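Methyltransferase (PDB 2P7I) probably transfers methyl groups from S-adenosylmethionine to an acceptor substrate, as a class I, Rossmann-like methyltransferase of the type 12 family. Local coordinates at the interface of chains A and B and the interface of chains A and C. Numbering follows the deposited sequence. Chains: chain A/B/C, Hypothetical protein.

Chain A meets two copies of itself through different surfaces: contact 1 joins it to chain B and contact 2 to chain C, and the centres of the C-alpha atoms of the two contacts are about 21 Å apart. Strand 192-201 serves both: its last residue, Phe201, comes from chains A and B in contact 1, and Thr194 and Tyr195, near its start, come from chain C in contact 2. In chain A, Gln231 of contact 2 and Tyr233 of contact 1 are also near neighbours in sequence. Each interface is two-fold symmetric, so together they could build the deposited tetramer, although the structure alone does not show that it forms in solution.

Contact 1: the interface of chains A and B. Residues chain A 147, 201, 233, 236; chain B 147, 201, 233, 236.
A:Val147 and B:Phe201 meet head-on across a two-fold interface between copies of a class I, S-adenosylmethionine-dependent methyltransferase, and B:Val147 and A:Phe201 repeat the meeting with chains exchanged. The contacts of this patch are mainly between aliphatic and aromatic carbon, and the pairing may or may not be the biological one.

The aliphatic-aromatic packing uses both valine branches. CG1 of A:Val147 lies 3.6 Å from CE1 of B:Phe201, while CG2 of A:Val147 sits 3.7 Å from CZ of B:Phe201, and the two methyls therefore lie along the CE1-CZ bond of the ring. With CG1 anti to the backbone N (chi1 175°), the fork at the start of helix 147-154 points both methyls at the partner. A beta-branched residue suits this place because it offers two methyls on a short, stiff stem.

The two Phe201 rings meet across the two-fold. They come from opposite directions and touch at their edges, CZ of A:Phe201 lying 3.9 Å from CZ of B:Phe201, each atom in the plane of the other ring; there is no face-to-face stack here. Phenylalanine at the end of strand 192-201 is long enough to bring its para carbon to its twin.

Leucine provides the remaining packing. The Leu236 side chains reach tip to tip, with CD1 of A:Leu236 3.8 Å from CD1 of B:Leu236. The other branch of A:Leu236 turns to the tyrosine: CD2 is 3.8 Å from CZ and 3.6 Å from OH of B:Tyr233, the two side chains sliding past each other in opposite directions. Leucine's forked end suits a place with two partners, and tyrosine's length carries its phenol end across to the CD2 methyl.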
ATOM      1  N   VAL A 147      -8.730  -3.090   6.326  1.00 25.90           N
ATOM      2  CA  VAL A 147      -7.767  -3.435   7.398  1.00 23.09           C
ATOM      3  C   VAL A 147      -8.387  -4.301   8.470  1.00 25.84           C
ATOM      4  O   VAL A 147      -7.826  -5.306   8.838  1.00 24.64           O
ATOM      5  CB  VAL A 147      -7.061  -2.186   7.997  1.00 27.52           C
ATOM      6  CG1 VAL A 147      -6.182  -2.587   9.188  1.00 26.53           C
ATOM      7  CG2 VAL A 147      -6.192  -1.602   6.947  1.00 26.79           C
ATOM      8  N   PHE A 201     -10.725   4.750   6.200  1.00 24.45           N
ATOM      9  CA  PHE A 201      -9.643   3.855   6.587  1.00 25.49           C
ATOM     10  C   PHE A 201     -10.062   3.179   7.903  1.00 27.46           C
ATOM     11  O   PHE A 201     -10.133   3.825   8.937  1.00 31.14           O
ATOM     12  CB  PHE A 201      -8.346   4.619   6.727  1.00 28.42           C
ATOM     13  CG  PHE A 201      -7.116   3.736   6.763  1.00 29.50           C
ATOM     14  CD1 PHE A 201      -6.815   2.975   7.885  1.00 34.37           C
ATOM     15  CD2 PHE A 201      -6.280   3.662   5.654  1.00 30.88           C
ATOM     16  CE1 PHE A 201      -5.699   2.165   7.892  1.00 32.22           C
ATOM     17  CE2 PHE A 201      -5.159   2.888   5.670  1.00 32.71           C
ATOM     18  CZ  PHE A 201      -4.874   2.128   6.780  1.00 26.39           C
ATOM     19  N   TYR A 233      -5.429   5.270   0.437  1.00 24.19           N
ATOM     20  CA  TYR A 233      -5.355   3.793   0.414  1.00 24.78           C
ATOM     21  C   TYR A 233      -6.687   3.118   0.140  1.00 25.46           C
ATOM     22  O   TYR A 233      -7.224   2.419   1.001  1.00 26.47           O
ATOM     23  CB  TYR A 233      -4.763   3.245   1.744  1.00 23.67           C
ATOM     24  CG  TYR A 233      -3.382   3.741   2.015  1.00 20.96           C
ATOM     25  CD1 TYR A 233      -2.251   3.133   1.471  1.00 26.45           C
ATOM     26  CD2 TYR A 233      -3.200   4.887   2.804  1.00 21.99           C
ATOM     27  CE1 TYR A 233      -0.986   3.649   1.701  1.00 26.32           C
ATOM     28  CE2 TYR A 233      -1.939   5.396   3.058  1.00 25.63           C
ATOM     29  CZ  TYR A 233      -0.826   4.785   2.482  1.00 27.45           C
ATOM     30  OH  TYR A 233       0.402   5.340   2.774  1.00 28.20           O
ATOM     31  N   LEU A 236      -7.602  -0.437   1.276  1.00 24.90           N
ATOM     32  CA  LEU A 236      -7.659  -0.724   2.708  1.00 24.79           C
ATOM     33  C   LEU A 236      -8.887  -0.145   3.423  1.00 24.74           C
ATOM     34  O   LEU A 236      -9.024  -0.246   4.632  1.00 23.96           O
ATOM     35  CB  LEU A 236      -6.359  -0.182   3.327  1.00 22.81           C
ATOM     36  CG  LEU A 236      -5.021  -0.797   2.938  1.00 26.64           C
ATOM     37  CD1 LEU A 236      -3.933  -0.257   3.809  1.00 22.65           C
ATOM     38  CD2 LEU A 236      -5.118  -2.341   3.032  1.00 22.92           C
TER
ATOM     39  N   VAL B 147       0.261   4.507  10.266  1.00 25.90           N
ATOM     40  CA  VAL B 147      -1.146   4.927  10.064  1.00 23.09           C
ATOM     41  C   VAL B 147      -1.584   5.970  11.065  1.00 25.84           C
ATOM     42  O   VAL B 147      -2.142   6.974  10.690  1.00 24.64           O
ATOM     43  CB  VAL B 147      -2.130   3.724  10.010  1.00 27.52           C
ATOM     44  CG1 VAL B 147      -3.579   4.220   9.935  1.00 26.53           C
ATOM     45  CG2 VAL B 147      -1.836   2.945   8.782  1.00 26.79           C
ATOM     46  N   PHE B 201       0.998  -3.122  12.857  1.00 24.45           N
ATOM     47  CA  PHE B 201       0.111  -2.260  12.088  1.00 25.49           C
ATOM     48  C   PHE B 201      -0.656  -1.385  13.094  1.00 27.46           C
ATOM     49  O   PHE B 201      -1.490  -1.879  13.835  1.00 31.14           O
ATOM     50  CB  PHE B 201      -0.818  -3.085  11.228  1.00 28.42           C
ATOM     51  CG  PHE B 201      -1.511  -2.292  10.139  1.00 29.50           C
ATOM     52  CD1 PHE B 201      -2.539  -1.409  10.442  1.00 34.37           C
ATOM     53  CD2 PHE B 201      -1.106  -2.426   8.816  1.00 30.88           C
ATOM     54  CE1 PHE B 201      -3.147  -0.685   9.438  1.00 32.22           C
ATOM     55  CE2 PHE B 201      -1.725  -1.735   7.817  1.00 32.71           C
ATOM     56  CZ  PHE B 201      -2.735  -0.855   8.126  1.00 26.39           C
ATOM     57  N   TYR B 233       2.483  -4.777   5.334  1.00 24.19           N
ATOM     58  CA  TYR B 233       2.560  -3.325   5.062  1.00 24.78           C
ATOM     59  C   TYR B 233       3.611  -2.603   5.886  1.00 25.46           C
ATOM     60  O   TYR B 233       3.282  -1.759   6.721  1.00 26.47           O
ATOM     61  CB  TYR B 233       1.178  -2.645   5.280  1.00 23.67           C
ATOM     62  CG  TYR B 233       0.113  -3.193   4.391  1.00 20.96           C
ATOM     63  CD1 TYR B 233      -0.074  -2.744   3.084  1.00 26.45           C
ATOM     64  CD2 TYR B 233      -0.709  -4.233   4.854  1.00 21.99           C
ATOM     65  CE1 TYR B 233      -1.040  -3.310   2.268  1.00 26.32           C
ATOM     66  CE2 TYR B 233      -1.691  -4.789   4.055  1.00 25.63           C
ATOM     67  CZ  TYR B 233      -1.841  -4.338   2.744  1.00 27.45           C
ATOM     68  OH  TYR B 233      -2.838  -4.932   1.998  1.00 28.20           O
ATOM     69  N   LEU B 236       3.480   1.127   6.799  1.00 24.90           N
ATOM     70  CA  LEU B 236       2.381   1.607   7.633  1.00 24.79           C
ATOM     71  C   LEU B 236       2.489   1.216   9.113  1.00 24.74           C
ATOM     72  O   LEU B 236       1.602   1.488   9.908  1.00 23.96           O
ATOM     73  CB  LEU B 236       1.079   1.065   7.016  1.00 22.81           C
ATOM     74  CG  LEU B 236       0.646   1.529   5.632  1.00 26.64           C
ATOM     75  CD1 LEU B 236      -0.733   1.038   5.332  1.00 22.65           C
ATOM     76  CD2 LEU B 236       0.734   3.075   5.556  1.00 22.92           C
TER

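Contact 2: the interface of chains A and C. Residues chain A 38-39, 227, 231; chain C 40, 136, 194-195, 243.
A:Pro39, in 3-10 helix 38-40, packs against C:Tyr195 and C:Thr194 in the tightly packed part of this patch, which belongs to a two-fold interface between methyltransferase copies that may or may not persist in solution. Its CG touches CD2 of C:Tyr195 at 3.5 Å, the pyrrolidine and tyrosine side chains crossing at about a right angle. The same CG meets the CG2 methyl of C:Thr194, which stands anti to the backbone N, with OG1 beside that N (chi1 -59°). Proline suits this place because its rigid ring offers CB and CG to C:Thr194, C:Tyr195, C:Leu243 and C:Phe40, and 85 Å² of its surface is hidden.

The proline carbonyl is gripped by C:Arg136: NH1 donates to O of A:Pro39 at 3.1 Å, in the carbonyl plane and on a lone pair, though bent to 136° at the hydrogen. NH1 also donates to O of C:Phe40 at 2.7 Å, helping to fix the end of the long, extended arginine.

A:Gln231 extends its amide over C:Tyr195, with NE2 3.4 Å above the plane of the C:Tyr195 ring, over its centre, and the amide and ring planes 38° apart. Glutamine suits this place because its flat amide can lie over an aromatic face and still reach a water.

Water bridges contrast with this close packing. Water 1 links NE2 of A:Gln231 to OH of C:Tyr195, and water 3 joins O of A:Thr38 to NH2 of C:Arg136. Water 2, in the plane of the A:Tyr227 ring, lies 2.9 Å from its OH and 2.6 Å from O of C:Thr194.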
ATOM      1  N   THR A  38     -20.035  13.749  -3.277  1.00 26.98           N
ATOM      2  CA  THR A  38     -20.408  15.106  -3.566  1.00 27.67           C
ATOM      3  C   THR A  38     -19.676  15.716  -4.752  1.00 28.43           C
ATOM      4  O   THR A  38     -20.332  16.261  -5.638  1.00 29.91           O
ATOM      5  CB  THR A  38     -20.304  15.981  -2.277  1.00 27.45           C
ATOM      6  OG1 THR A  38     -21.317  15.522  -1.373  1.00 31.39           O
ATOM      7  CG2 THR A  38     -20.557  17.405  -2.579  1.00 31.14           C
ATOM      8  N   PRO A  39     -18.342  15.594  -4.810  1.00 28.08           N
ATOM      9  CA  PRO A  39     -17.663  16.202  -5.976  1.00 30.14           C
ATOM     10  C   PRO A  39     -17.969  15.556  -7.337  1.00 29.04           C
ATOM     11  O   PRO A  39     -17.665  16.127  -8.376  1.00 30.29           O
ATOM     12  CB  PRO A  39     -16.185  16.089  -5.626  1.00 30.48           C
ATOM     13  CG  PRO A  39     -16.075  15.192  -4.514  1.00 32.51           C
ATOM     14  CD  PRO A  39     -17.383  14.997  -3.866  1.00 28.90           C
ATOM     15  N   TYR A 227     -11.165   9.267   7.094  1.00 23.58           N
ATOM     16  CA  TYR A 227     -11.754   9.454   5.765  1.00 20.70           C
ATOM     17  C   TYR A 227     -10.702  10.035   4.842  1.00 24.06           C
ATOM     18  O   TYR A 227     -10.532   9.549   3.741  1.00 21.05           O
ATOM     19  CB  TYR A 227     -12.968  10.371   5.834  1.00 25.78           C
ATOM     20  CG  TYR A 227     -13.475  10.827   4.461  1.00 23.54           C
ATOM     21  CD1 TYR A 227     -14.245   9.990   3.664  1.00 26.17           C
ATOM     22  CD2 TYR A 227     -13.210  12.086   4.007  1.00 26.57           C
ATOM     23  CE1 TYR A 227     -14.705  10.420   2.450  1.00 29.98           C
ATOM     24  CE2 TYR A 227     -13.667  12.532   2.770  1.00 26.64           C
ATOM     25  CZ  TYR A 227     -14.393  11.703   1.999  1.00 28.38           C
ATOM     26  OH  TYR A 227     -14.851  12.156   0.773  1.00 32.12           O
ATOM     27  N   GLN A 231      -8.692   7.779   1.330  1.00 25.01           N
ATOM     28  CA  GLN A 231      -8.632   8.111  -0.067  1.00 25.20           C
ATOM     29  C   GLN A 231      -7.263   7.802  -0.636  1.00 22.47           C
ATOM     30  O   GLN A 231      -7.123   7.567  -1.857  1.00 25.70           O
ATOM     31  CB  GLN A 231      -8.918   9.604  -0.245  1.00 24.16           C
ATOM     32  CG  GLN A 231     -10.396   9.905   0.016  1.00 22.73           C
ATOM     33  CD  GLN A 231     -10.823  11.268  -0.455  1.00 24.83           C
ATOM     34  OE1 GLN A 231     -10.005  12.171  -0.626  1.00 23.70           O
ATOM     35  NE2 GLN A 231     -12.125  11.431  -0.650  1.00 27.62           N
TER
ATOM     36  N   PHE C  40     -14.486  16.044 -12.478  1.00 30.19           N
ATOM     37  CA  PHE C  40     -14.589  17.101 -11.484  1.00 27.94           C
ATOM     38  C   PHE C  40     -14.782  18.497 -12.044  1.00 28.31           C
ATOM     39  O   PHE C  40     -15.074  19.423 -11.271  1.00 28.38           O
ATOM     40  CB  PHE C  40     -13.320  17.141 -10.625  1.00 28.73           C
ATOM     41  CG  PHE C  40     -13.021  15.857  -9.910  1.00 29.51           C
ATOM     42  CD1 PHE C  40     -13.901  15.386  -8.953  1.00 32.28           C
ATOM     43  CD2 PHE C  40     -11.847  15.135 -10.165  1.00 29.42           C
ATOM     44  CE1 PHE C  40     -13.634  14.221  -8.244  1.00 38.10           C
ATOM     45  CE2 PHE C  40     -11.571  13.977  -9.475  1.00 34.98           C
ATOM     46  CZ  PHE C  40     -12.457  13.514  -8.513  1.00 39.00           C
ATOM     47  N   ARG C 136     -13.171  25.088  -8.348  1.00 26.59           N
ATOM     48  CA  ARG C 136     -12.278  24.006  -7.992  1.00 26.84           C
ATOM     49  C   ARG C 136     -10.856  24.252  -8.501  1.00 26.39           C
ATOM     50  O   ARG C 136     -10.664  24.646  -9.633  1.00 27.34           O
ATOM     51  CB  ARG C 136     -12.833  22.687  -8.537  1.00 29.11           C
ATOM     52  CG  ARG C 136     -14.077  22.243  -7.758  1.00 26.90           C
ATOM     53  CD  ARG C 136     -14.718  21.017  -8.343  1.00 29.43           C
ATOM     54  NE  ARG C 136     -15.983  20.743  -7.664  1.00 29.77           N
ATOM     55  CZ  ARG C 136     -16.806  19.766  -7.992  1.00 30.98           C
ATOM     56  NH1 ARG C 136     -16.507  18.964  -8.985  1.00 32.96           N
ATOM     57  NH2 ARG C 136     -17.946  19.613  -7.334  1.00 32.85           N
ATOM     58  N   THR C 194     -10.795  18.435  -1.016  1.00 28.71           N
ATOM     59  CA  THR C 194     -12.008  17.678  -1.227  0.50 29.00           C
ATOM     60  C   THR C 194     -11.743  16.243  -1.671  1.00 29.58           C
ATOM     61  O   THR C 194     -12.487  15.338  -1.326  1.00 32.14           O
ATOM     62  CB  THR C 194     -12.817  18.395  -2.311  0.50 29.98           C
ATOM     63  OG1 THR C 194     -13.101  19.736  -1.865  0.50 31.55           O
ATOM     64  CG2 THR C 194     -14.095  17.667  -2.622  0.50 26.52           C
ATOM     65  N   TYR C 195     -10.694  16.072  -2.488  1.00 28.52           N
ATOM     66  CA  TYR C 195     -10.342  14.743  -2.997  0.70 26.64           C
ATOM     67  C   TYR C 195      -8.850  14.606  -3.134  1.00 27.84           C
ATOM     68  O   TYR C 195      -8.158  15.542  -3.519  1.00 25.56           O
ATOM     69  CB  TYR C 195     -11.031  14.406  -4.322  0.70 29.72           C
ATOM     70  CG  TYR C 195     -11.957  13.228  -4.171  0.70 31.54           C
ATOM     71  CD1 TYR C 195     -11.568  11.938  -4.520  0.70 38.54           C
ATOM     72  CD2 TYR C 195     -13.211  13.398  -3.616  0.70 38.78           C
ATOM     73  CE1 TYR C 195     -12.457  10.846  -4.334  0.70 36.55           C
ATOM     74  CE2 TYR C 195     -14.079  12.332  -3.429  0.70 27.91           C
ATOM     75  CZ  TYR C 195     -13.709  11.076  -3.781  0.70 38.86           C
ATOM     76  OH  TYR C 195     -14.645  10.068  -3.562  0.70 39.66           O
ATOM     77  N   LEU C 243      -7.851  17.716  -5.342  1.00 25.67           N
ATOM     78  CA  LEU C 243      -8.980  18.552  -5.750  1.00 27.12           C
ATOM     79  C   LEU C 243      -9.346  19.393  -4.574  1.00 27.07           C
ATOM     80  O   LEU C 243      -9.676  18.890  -3.489  1.00 26.56           O
ATOM     81  CB  LEU C 243     -10.205  17.716  -6.146  1.00 28.75           C
ATOM     82  CG  LEU C 243     -11.364  18.534  -6.769  1.00 29.14           C
ATOM     83  CD1 LEU C 243     -10.955  19.011  -8.199  1.00 24.08           C
ATOM     84  CD2 LEU C 243     -12.625  17.683  -6.806  1.00 33.38           C
TER
HETATM   85  O   HOH W   1     -13.532   8.594  -1.245  1.00 35.60           O
HETATM   86  O   HOH W   2     -14.309  14.966   0.498  1.00 40.77           O
HETATM   87  O   HOH W   3     -20.314  17.778  -8.130  1.00 46.92           O